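Local atomic coordinates of glycosyl hydrolase, family 38 (Enterococcus faecalis, PDB entry 5KBP), a protein that probably hydrolyses alpha-mannosides, as a carbohydrate-binding glycosidase of family 38, and has a calcium-binding site. Residues A[560-565]-A[606-611]; A[663-668]-A[672-677]; A[749-754]-A[772-777]. All coordinates share one frame; numbering follows the deposited sequence.

The three contacts lie between the same two antiparallel sheets of a large beta sandwich in the C-terminal half of the chain. They come in this order along the chain, each finished before the next begins. The centres of contacts 1 and 2 are about 8 Å apart, those of contacts 2 and 3 about 5 Å, and those of contacts 1 and 3 about 13 Å. One sheet supplies neighbouring strands 555-566, 672-679 and 745-753. The other supplies 601-613, 659-667 and 772-783. They touch one another: Phe562 CE1 packs on Leu750 CD1, so they line neighbouring parts of one interior. It is consistent with the galactose mutarotase-like sandwich of this family and lies away from the calcium site.

Contact 1 of 3, residues A[560-565]-A[606-611]; sequences LTFEDT and IKQTVM
Leu560 and Phe562 face Ile606 and Gln608 across the gap between two sheets. The segments run in roughly the same direction. The CA atoms of Leu560 and Ile606 are 10.4 Å apart, and those of Phe562 and Gln608 are 9.5 Å apart. These spacings suit side chains meeting between layers rather than strands paired in one sheet. Segment 560-565 starts with an irregularity. Leu560 and Thr561 both lie opposite Leu677 of the adjoining strand, which makes a G1 beta bulge. The positive phi of Leu560, 61°, fits the first place of such a bulge.

Two pairs of side chains carry the contact. Leu560 and Ile606 meet through their end methyls, with Leu560 CD2 4.3 Å from Ile606 CD1. This is a light apolar touch. Phe562 and Gln608 meet more closely and are set crosswise. The ring and amide planes are 89° apart. Gln608 OE1 comes to the ring obliquely and lies 3.5 Å from both Phe562 CD2 and Phe562 CE2. The Gln608 chain starts with CG anti to the carbonyl carbon and bends at chi2 (145°), which carries the amide to the ring. Gln608 NE2 makes a weak hydrogen bond to the backbone oxygen of Asn542. Gln608 OE1 is buried here and has no hydrogen-bonding partner in the model.

Strand 672-679 lies beside 555-566 in its sheet, and its Val676 packs against both Leu560 and Phe562. In the other sheet, strand 641-653 neighbours 601-613. Thr648 of that strand touches Phe562, and Val650 touches Ile606. Tyr778 of strand 772-783 touches both Leu560 and Phe562.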
loop_
_atom_site.group_PDB
_atom_site.type_symbol
_atom_site.label_atom_id
_atom_site.label_comp_id
_atom_site.label_asym_id
_atom_site.label_seq_id
_atom_site.Cartn_x
_atom_site.Cartn_y
_atom_site.Cartn_z
ATOM N N LEU A 560 27.234 14.986 21.110
ATOM C CA LEU A 560 25.844 14.558 21.279
ATOM C C LEU A 560 24.996 15.676 21.888
ATOM O O LEU A 560 24.307 15.494 22.894
ATOM C CB LEU A 560 25.756 13.276 22.115
ATOM C CG LEU A 560 24.449 12.480 22.051
ATOM C CD1 LEU A 560 24.285 11.840 20.682
ATOM C CD2 LEU A 560 24.392 11.434 23.157
ATOM N N THR A 561 25.060 16.851 21.267
ATOM C CA THR A 561 24.235 17.990 21.647
ATOM C C THR A 561 23.105 18.141 20.637
ATOM O O THR A 561 23.344 18.125 19.425
ATOM C CB THR A 561 25.064 19.274 21.715
ATOM O OG1 THR A 561 26.027 19.170 22.772
ATOM C CG2 THR A 561 24.170 20.480 21.970
ATOM N N PHE A 562 21.882 18.284 21.136
ATOM C CA PHE A 562 20.699 18.369 20.290
ATOM C C PHE A 562 20.295 19.822 20.081
ATOM O O PHE A 562 20.390 20.645 20.996
ATOM C CB PHE A 562 19.542 17.574 20.900
ATOM C CG PHE A 562 19.818 16.103 21.008
ATOM C CD1 PHE A 562 19.694 15.281 19.899
ATOM C CD2 PHE A 562 20.212 15.543 22.211
ATOM C CE1 PHE A 562 19.953 13.926 19.993
ATOM C CE2 PHE A 562 20.471 14.189 22.310
ATOM C CZ PHE A 562 20.342 13.380 21.199
ATOM N N GLU A 563 19.844 20.128 18.866
ATOM C CA GLU A 563 19.497 21.486 18.474
ATOM C C GLU A 563 18.222 21.454 17.649
ATOM O O GLU A 563 18.141 20.723 16.657
ATOM C CB GLU A 563 20.629 22.131 17.668
ATOM C CG GLU A 563 20.319 23.524 17.147
ATOM C CD GLU A 563 21.193 23.908 15.970
ATOM O OE1 GLU A 563 20.888 23.479 14.836
ATOM O OE2 GLU A 563 22.191 24.628 16.178
ATOM N N ASP A 564 17.233 22.245 18.055
ATOM C CA ASP A 564 15.965 22.343 17.346
ATOM C C ASP A 564 15.735 23.785 16.922
ATOM O O ASP A 564 15.870 24.708 17.734
ATOM C CB ASP A 564 14.801 21.856 18.212
ATOM C CG ASP A 564 13.475 21.894 17.475
ATOM O OD1 ASP A 564 13.159 20.914 16.766
ATOM O OD2 ASP A 564 12.750 22.903 17.600
ATOM N N THR A 565 15.403 23.974 15.648
ATOM C CA THR A 565 15.054 25.277 15.107
ATOM C C THR A 565 13.756 25.157 14.324
ATOM O O THR A 565 13.315 24.059 13.978
ATOM C CB THR A 565 16.156 25.839 14.192
ATOM O OG1 THR A 565 16.213 25.072 12.985
ATOM C CG2 THR A 565 17.510 25.789 14.882
ATOM N N ILE A 606 20.125 8.557 28.540
ATOM C CA ILE A 606 20.174 10.003 28.724
ATOM C C ILE A 606 18.803 10.564 28.376
ATOM O O ILE A 606 18.349 10.441 27.232
ATOM C CB ILE A 606 21.266 10.656 27.862
ATOM C CG1 ILE A 606 22.631 10.039 28.173
ATOM C CG2 ILE A 606 21.293 12.157 28.096
ATOM C CD1 ILE A 606 23.750 10.564 27.302
ATOM N N LYS A 607 18.148 11.175 29.359
ATOM C CA LYS A 607 16.832 11.773 29.180
ATOM C C LYS A 607 16.938 13.288 29.286
ATOM O O LYS A 607 17.448 13.812 30.283
ATOM C CB LYS A 607 15.838 11.244 30.215
ATOM C CG LYS A 607 15.170 9.935 29.830
ATOM C CD LYS A 607 14.077 9.577 30.822
ATOM C CE LYS A 607 13.300 8.350 30.381
ATOM N NZ LYS A 607 12.190 8.044 31.326
ATOM N N GLN A 608 16.450 13.983 28.261
ATOM C CA GLN A 608 16.417 15.439 28.234
ATOM C C GLN A 608 15.038 15.892 27.779
ATOM O O GLN A 608 14.533 15.419 26.756
ATOM C CB GLN A 608 17.493 16.002 27.300
ATOM C CG GLN A 608 18.919 15.728 27.746
ATOM C CD GLN A 608 19.854 15.499 26.577
ATOM O OE1 GLN A 608 19.458 14.943 25.554
ATOM N NE2 GLN A 608 21.102 15.930 26.721
ATOM N N THR A 609 14.434 16.796 28.543
ATOM C CA THR A 609 13.157 17.404 28.194
ATOM C C THR A 609 13.383 18.878 27.884
ATOM O O THR A 609 13.970 19.604 28.693
ATOM C CB THR A 609 12.136 17.249 29.324
ATOM O OG1 THR A 609 11.762 15.872 29.449
ATOM C CG2 THR A 609 10.892 18.080 29.042
ATOM N N VAL A 610 12.927 19.309 26.710
ATOM C CA VAL A 610 13.071 20.692 26.280
ATOM C C VAL A 610 11.720 21.194 25.791
ATOM O O VAL A 610 10.889 20.426 25.295
ATOM C CB VAL A 610 14.156 20.841 25.186
ATOM C CG1 VAL A 610 13.614 20.457 23.813
ATOM C CG2 VAL A 610 14.719 22.249 25.184
ATOM N N MET A 611 11.494 22.495 25.953
ATOM C CA MET A 611 10.231 23.126 25.594
ATOM C C MET A 611 10.342 23.710 24.192
ATOM O O MET A 611 11.140 24.623 23.956
ATOM C CB MET A 611 9.860 24.210 26.604
ATOM C CG MET A 611 9.691 23.689 28.019
ATOM S SD MET A 611 8.280 22.578 28.203
ATOM C CE MET A 611 6.927 23.688 27.824
#

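Contact 2 of 3, residues A[663-668]-A[672-677]; sequences TTINNQ and HRLRVL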
loop_
_atom_site.group_PDB
_atom_site.type_symbol
_atom_site.label_atom_id
_atom_site.label_comp_id
_atom_site.label_asym_id
_atom_site.label_seq_id
_atom_site.Cartn_x
_atom_site.Cartn_y
_atom_site.Cartn_z
ATOM N N THR A 663 18.528 7.384 19.634
ATOM C CA THR A 663 17.690 8.472 20.119
ATOM C C THR A 663 16.240 8.217 19.728
ATOM O O THR A 663 15.949 7.936 18.562
ATOM C CB THR A 663 18.161 9.815 19.555
ATOM O OG1 THR A 663 19.505 10.073 19.981
ATOM C CG2 THR A 663 17.256 10.940 20.029
ATOM N N THR A 664 15.339 8.312 20.703
ATOM C CA THR A 664 13.915 8.104 20.485
ATOM C C THR A 664 13.135 9.329 20.940
ATOM O O THR A 664 13.400 9.885 22.010
ATOM C CB THR A 664 13.404 6.866 21.233
ATOM O OG1 THR A 664 13.661 7.014 22.635
ATOM C CG2 THR A 664 14.094 5.613 20.725
ATOM N N ILE A 665 12.171 9.750 20.118
ATOM C CA ILE A 665 11.312 10.888 20.424
ATOM C C ILE A 665 9.877 10.535 20.058
ATOM O O ILE A 665 9.615 9.639 19.252
ATOM C CB ILE A 665 11.736 12.175 19.676
ATOM C CG1 ILE A 665 11.562 11.998 18.166
ATOM C CG2 ILE A 665 13.171 12.557 20.011
ATOM C CD1 ILE A 665 11.761 13.270 17.367
ATOM N N ASN A 666 8.941 11.259 20.667
ATOM C CA ASN A 666 7.530 11.221 20.295
ATOM C C ASN A 666 7.196 12.587 19.704
ATOM O O ASN A 666 6.701 13.485 20.387
ATOM C CB ASN A 666 6.642 10.881 21.492
ATOM C CG ASN A 666 5.174 10.812 21.122
ATOM O OD1 ASN A 666 4.824 10.586 19.964
ATOM N ND2 ASN A 666 4.306 11.006 22.107
ATOM N N ASN A 667 7.478 12.739 18.415
ATOM C CA ASN A 667 7.401 14.037 17.750
ATOM C C ASN A 667 5.948 14.481 17.650
ATOM O O ASN A 667 5.192 14.003 16.802
ATOM C CB ASN A 667 8.050 13.962 16.374
ATOM C CG ASN A 667 8.100 15.306 15.683
ATOM O OD1 ASN A 667 7.705 15.439 14.524
ATOM N ND2 ASN A 667 8.573 16.318 16.397
ATOM N N GLN A 668 5.549 15.397 18.531
ATOM C CA GLN A 668 4.260 16.070 18.448
ATOM C C GLN A 668 4.435 17.548 18.110
ATOM O O GLN A 668 3.582 18.377 18.435
ATOM C CB GLN A 668 3.477 15.899 19.748
ATOM C CG GLN A 668 3.143 14.453 20.075
ATOM C CD GLN A 668 2.295 13.791 19.002
ATOM O OE1 GLN A 668 1.445 14.431 18.384
ATOM N NE2 GLN A 668 2.527 12.502 18.775
ATOM N N HIS A 672 9.511 22.275 12.236
ATOM C CA HIS A 672 10.792 22.364 12.922
ATOM C C HIS A 672 11.744 21.309 12.376
ATOM O O HIS A 672 11.353 20.409 11.628
ATOM C CB HIS A 672 10.629 22.198 14.436
ATOM C CG HIS A 672 10.322 20.795 14.856
ATOM N ND1 HIS A 672 11.062 20.124 15.806
ATOM C CD2 HIS A 672 9.359 19.934 14.451
ATOM C CE1 HIS A 672 10.566 18.910 15.969
ATOM N NE2 HIS A 672 9.534 18.770 15.159
ATOM N N ARG A 673 13.011 21.434 12.770
ATOM C CA ARG A 673 14.057 20.493 12.393
ATOM C C ARG A 673 14.926 20.220 13.610
ATOM O O ARG A 673 15.399 21.158 14.259
ATOM C CB ARG A 673 14.914 21.040 11.245
ATOM C CG ARG A 673 16.056 20.118 10.832
ATOM C CD ARG A 673 17.105 20.860 10.024
ATOM N NE ARG A 673 17.697 21.949 10.793
ATOM C CZ ARG A 673 18.623 22.780 10.325
ATOM N NH1 ARG A 673 19.103 23.743 11.101
ATOM N NH2 ARG A 673 19.069 22.650 9.084
ATOM N N LEU A 674 15.132 18.941 13.918
ATOM C CA LEU A 674 15.944 18.518 15.052
ATOM C C LEU A 674 17.220 17.860 14.546
ATOM O O LEU A 674 17.167 16.964 13.697
ATOM C CB LEU A 674 15.174 17.548 15.947
ATOM C CG LEU A 674 15.945 17.005 17.152
ATOM C CD1 LEU A 674 16.186 18.102 18.182
ATOM C CD2 LEU A 674 15.211 15.827 17.770
ATOM N N ARG A 675 18.361 18.305 15.070
ATOM C CA ARG A 675 19.657 17.771 14.683
ATOM C C ARG A 675 20.452 17.406 15.930
ATOM O O ARG A 675 20.127 17.820 17.047
ATOM C CB ARG A 675 20.460 18.774 13.840
ATOM C CG ARG A 675 19.626 19.611 12.886
ATOM C CD ARG A 675 20.247 20.986 12.701
ATOM N NE ARG A 675 21.325 20.991 11.716
ATOM C CZ ARG A 675 22.196 21.986 11.572
ATOM N NH1 ARG A 675 22.124 23.051 12.360
ATOM N NH2 ARG A 675 23.143 21.914 10.648
ATOM N N VAL A 676 21.505 16.620 15.721
ATOM C CA VAL A 676 22.460 16.268 16.764
ATOM C C VAL A 676 23.828 16.788 16.343
ATOM O O VAL A 676 24.207 16.688 15.170
ATOM C CB VAL A 676 22.488 14.746 17.027
ATOM C CG1 VAL A 676 22.786 13.974 15.747
ATOM C CG2 VAL A 676 23.495 14.406 18.118
ATOM N N LEU A 677 24.560 17.361 17.294
ATOM C CA LEU A 677 25.800 18.071 17.013
ATOM C C LEU A 677 26.998 17.286 17.529
ATOM O O LEU A 677 26.931 16.653 18.588
ATOM C CB LEU A 677 25.781 19.468 17.642
ATOM C CG LEU A 677 25.232 20.635 16.813
ATOM C CD1 LEU A 677 23.881 20.306 16.191
ATOM C CD2 LEU A 677 25.134 21.890 17.668
#
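The His672 ring meets the side chain of Asn667 at its edge. The amide and the imidazole are nearly coplanar, with 30° between their planes, and the two side chains lie alongside each other, pointing opposite ways. Asn667 CG lies in the plane of the ring. Asn667 ND2 is 2.9 Å from His672 NE2. The other ring nitrogen, His672 ND1, has a probable hydrogen bond to Asp564 OD1.

Arg673 and Arg675 point away from 663-668, on the other side of their strand. There Arg675 CD sits over one face of the Arg673 guanidinium, 3.0 Å above its plane and toward the rim. Arg673 also makes a cation-pi contact with Phe574, and Arg675 forms salt bridges with Glu563 and Glu739.

Farther along the two strands, Ile665 and Leu674 make the apolar part of the contact. Ile665 CD1 is 4.3 Å from Leu674 CD2. With CG anti to the backbone N (chi1 178°), the Leu674 side chain is carried outward toward 663-668, where CD2 meets Ile665. On segment 663-668, Gln668 NE2 donates to Asn666 OD1 over 3.2 Å. The bond is fairly straight at 164°, although the donor stands above the carbonyl plane.

The strands run in opposite directions but belong to different sheets. Strand 659-667 pairs with 772-783, and strand 672-679 pairs with 555-566 and 745-753. Only a short loop joins them, and they face each other through side chains. This is a beta arch, by which the chain passes from one layer of the sandwich to the other.

Contact 3 of 3, residues A[749-754]-A[772-777]; sequences TLIRCV and GEYTFK
A classic beta bulge in strand 745-753 brings Leu750 and Ile751 together against Phe776 and Tyr774 of the opposing sheet. Both bulge residues lie opposite Leu674 of strand 672-679. Side chains of both consecutive residues therefore point into the sandwich interior. The axes of the short segments 749-753 and 772-777 approach to 8.5 Å, at 148° between their directions, so roughly antiparallel.

Both aromatic rings receive an aliphatic group over a face. Leu750 CB lies 4.0 Å from the centroid of the Phe776 ring, only 2° off its normal, a well-centred CH-pi contact. Ile751 CD1 makes the second, 4.1 Å from the centroid of the Tyr774 ring. Ile751 CG1 is anti to the backbone N (chi1 -172°), and the extended chain carries CD1 to that face. Ile751 CB also reaches Phe776, 3.8 Å from CZ, at an oblique approach. The backbone oxygen of Leu750 is close as well, 3.1 Å from Phe776 CE1.

Helix 304-332 covers this part of the interior: Val304 touches Ile751 and Phe776, and Tyr305 touches Tyr774. Strand 672-679 flanks the first segment, and strand 659-667 flanks the second.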
loop_
_atom_site.group_PDB
_atom_site.type_symbol
_atom_site.label_atom_id
_atom_site.label_comp_id
_atom_site.label_asym_id
_atom_site.label_seq_id
_atom_site.Cartn_x
_atom_site.Cartn_y
_atom_site.Cartn_z
ATOM N N THR A 749 21.200 15.829 10.722
ATOM C CA THR A 749 19.778 16.117 10.851
ATOM C C THR A 749 19.022 14.835 11.169
ATOM O O THR A 749 19.113 13.851 10.425
ATOM C CB THR A 749 19.238 16.748 9.570
ATOM O OG1 THR A 749 19.937 17.969 9.308
ATOM C CG2 THR A 749 17.749 17.036 9.708
ATOM N N LEU A 750 18.273 14.848 12.268
ATOM C CA LEU A 750 17.500 13.681 12.670
ATOM C C LEU A 750 16.120 13.658 12.019
ATOM O O LEU A 750 15.702 12.628 11.480
ATOM C CB LEU A 750 17.365 13.643 14.195
ATOM C CG LEU A 750 18.671 13.591 14.991
ATOM C CD1 LEU A 750 18.385 13.549 16.483
ATOM C CD2 LEU A 750 19.510 12.397 14.567
ATOM N N ILE A 751 15.409 14.782 12.052
ATOM C CA ILE A 751 14.042 14.841 11.551
ATOM C C ILE A 751 13.740 16.286 11.180
ATOM O O ILE A 751 14.165 17.220 11.864
ATOM C CB ILE A 751 13.045 14.279 12.595
ATOM C CG1 ILE A 751 11.639 14.151 12.007
ATOM C CG2 ILE A 751 13.026 15.137 13.855
ATOM C CD1 ILE A 751 10.657 13.471 12.941
ATOM N N ARG A 752 13.024 16.463 10.070
ATOM C CA ARG A 752 12.634 17.788 9.598
ATOM C C ARG A 752 11.165 17.744 9.213
ATOM O O ARG A 752 10.758 16.893 8.415
ATOM C CB ARG A 752 13.494 18.237 8.414
ATOM C CG ARG A 752 13.295 19.692 8.026
ATOM C CD ARG A 752 14.286 20.133 6.960
ATOM N NE ARG A 752 13.997 19.537 5.659
ATOM C CZ ARG A 752 13.199 20.089 4.752
ATOM N NH1 ARG A 752 12.988 19.483 3.591
ATOM N NH2 ARG A 752 12.609 21.247 5.007
ATOM N N CYS A 753 10.378 18.661 9.769
ATOM C CA CYS A 753 8.924 18.620 9.671
ATOM C C CYS A 753 8.419 19.879 8.981
ATOM O O CYS A 753 8.686 20.994 9.442
ATOM C CB CYS A 753 8.301 18.481 11.061
ATOM S SG CYS A 753 9.116 17.243 12.107
ATOM N N VAL A 754 7.685 19.698 7.882
ATOM C CA VAL A 754 7.093 20.794 7.127
ATOM C C VAL A 754 5.644 20.438 6.816
ATOM O O VAL A 754 5.188 19.321 7.062
ATOM C CB VAL A 754 7.870 21.100 5.832
ATOM C CG1 VAL A 754 9.211 21.737 6.164
ATOM C CG2 VAL A 754 8.065 19.826 5.024
ATOM N N GLY A 772 4.718 11.400 15.531
ATOM C CA GLY A 772 4.651 10.077 16.106
ATOM C C GLY A 772 5.989 9.642 16.662
ATOM O O GLY A 772 6.898 10.454 16.866
ATOM N N GLU A 773 6.098 8.337 16.906
ATOM C CA GLU A 773 7.295 7.753 17.496
ATOM C C GLU A 773 8.379 7.563 16.443
ATOM O O GLU A 773 8.108 7.125 15.321
ATOM C CB GLU A 773 6.961 6.406 18.141
ATOM C CG GLU A 773 5.931 6.470 19.261
ATOM C CD GLU A 773 6.565 6.592 20.632
ATOM O OE1 GLU A 773 5.885 7.068 21.566
ATOM O OE2 GLU A 773 7.745 6.210 20.776
ATOM N N TYR A 774 9.617 7.887 16.814
ATOM C CA TYR A 774 10.755 7.750 15.918
ATOM C C TYR A 774 11.974 7.294 16.704
ATOM O O TYR A 774 12.155 7.659 17.868
ATOM C CB TYR A 774 11.070 9.063 15.187
ATOM C CG TYR A 774 10.109 9.378 14.066
ATOM C CD1 TYR A 774 8.932 10.074 14.306
ATOM C CD2 TYR A 774 10.376 8.973 12.764
ATOM C CE1 TYR A 774 8.049 10.359 13.283
ATOM C CE2 TYR A 774 9.500 9.255 11.733
ATOM C CZ TYR A 774 8.339 9.948 11.999
ATOM O OH TYR A 774 7.464 10.229 10.974
ATOM N N THR A 775 12.809 6.489 16.051
ATOM C CA THR A 775 14.056 6.000 16.629
ATOM C C THR A 775 15.168 6.215 15.616
ATOM O O THR A 775 15.108 5.679 14.505
ATOM C CB THR A 775 13.956 4.521 17.007
ATOM O OG1 THR A 775 12.920 4.340 17.980
ATOM C CG2 THR A 775 15.278 4.029 17.578
ATOM N N PHE A 776 16.178 6.991 15.998
ATOM C CA PHE A 776 17.302 7.317 15.130
ATOM C C PHE A 776 18.538 6.574 15.616
ATOM O O PHE A 776 18.944 6.727 16.773
ATOM C CB PHE A 776 17.554 8.825 15.106
ATOM C CG PHE A 776 16.308 9.641 14.915
ATOM C CD1 PHE A 776 15.730 9.762 13.665
ATOM C CD2 PHE A 776 15.714 10.285 15.989
ATOM C CE1 PHE A 776 14.579 10.509 13.487
ATOM C CE2 PHE A 776 14.566 11.035 15.818
ATOM C CZ PHE A 776 13.998 11.148 14.564
ATOM N N LYS A 777 19.131 5.773 14.734
ATOM C CA LYS A 777 20.319 4.987 15.045
ATOM C C LYS A 777 21.527 5.624 14.371
ATOM O O LYS A 777 21.540 5.800 13.148
ATOM C CB LYS A 777 20.152 3.536 14.595
ATOM C CG LYS A 777 19.063 2.778 15.336
ATOM C CD LYS A 777 18.996 1.329 14.884
ATOM C CE LYS A 777 17.914 0.568 15.633
ATOM N NZ LYS A 777 17.833 -0.855 15.201
#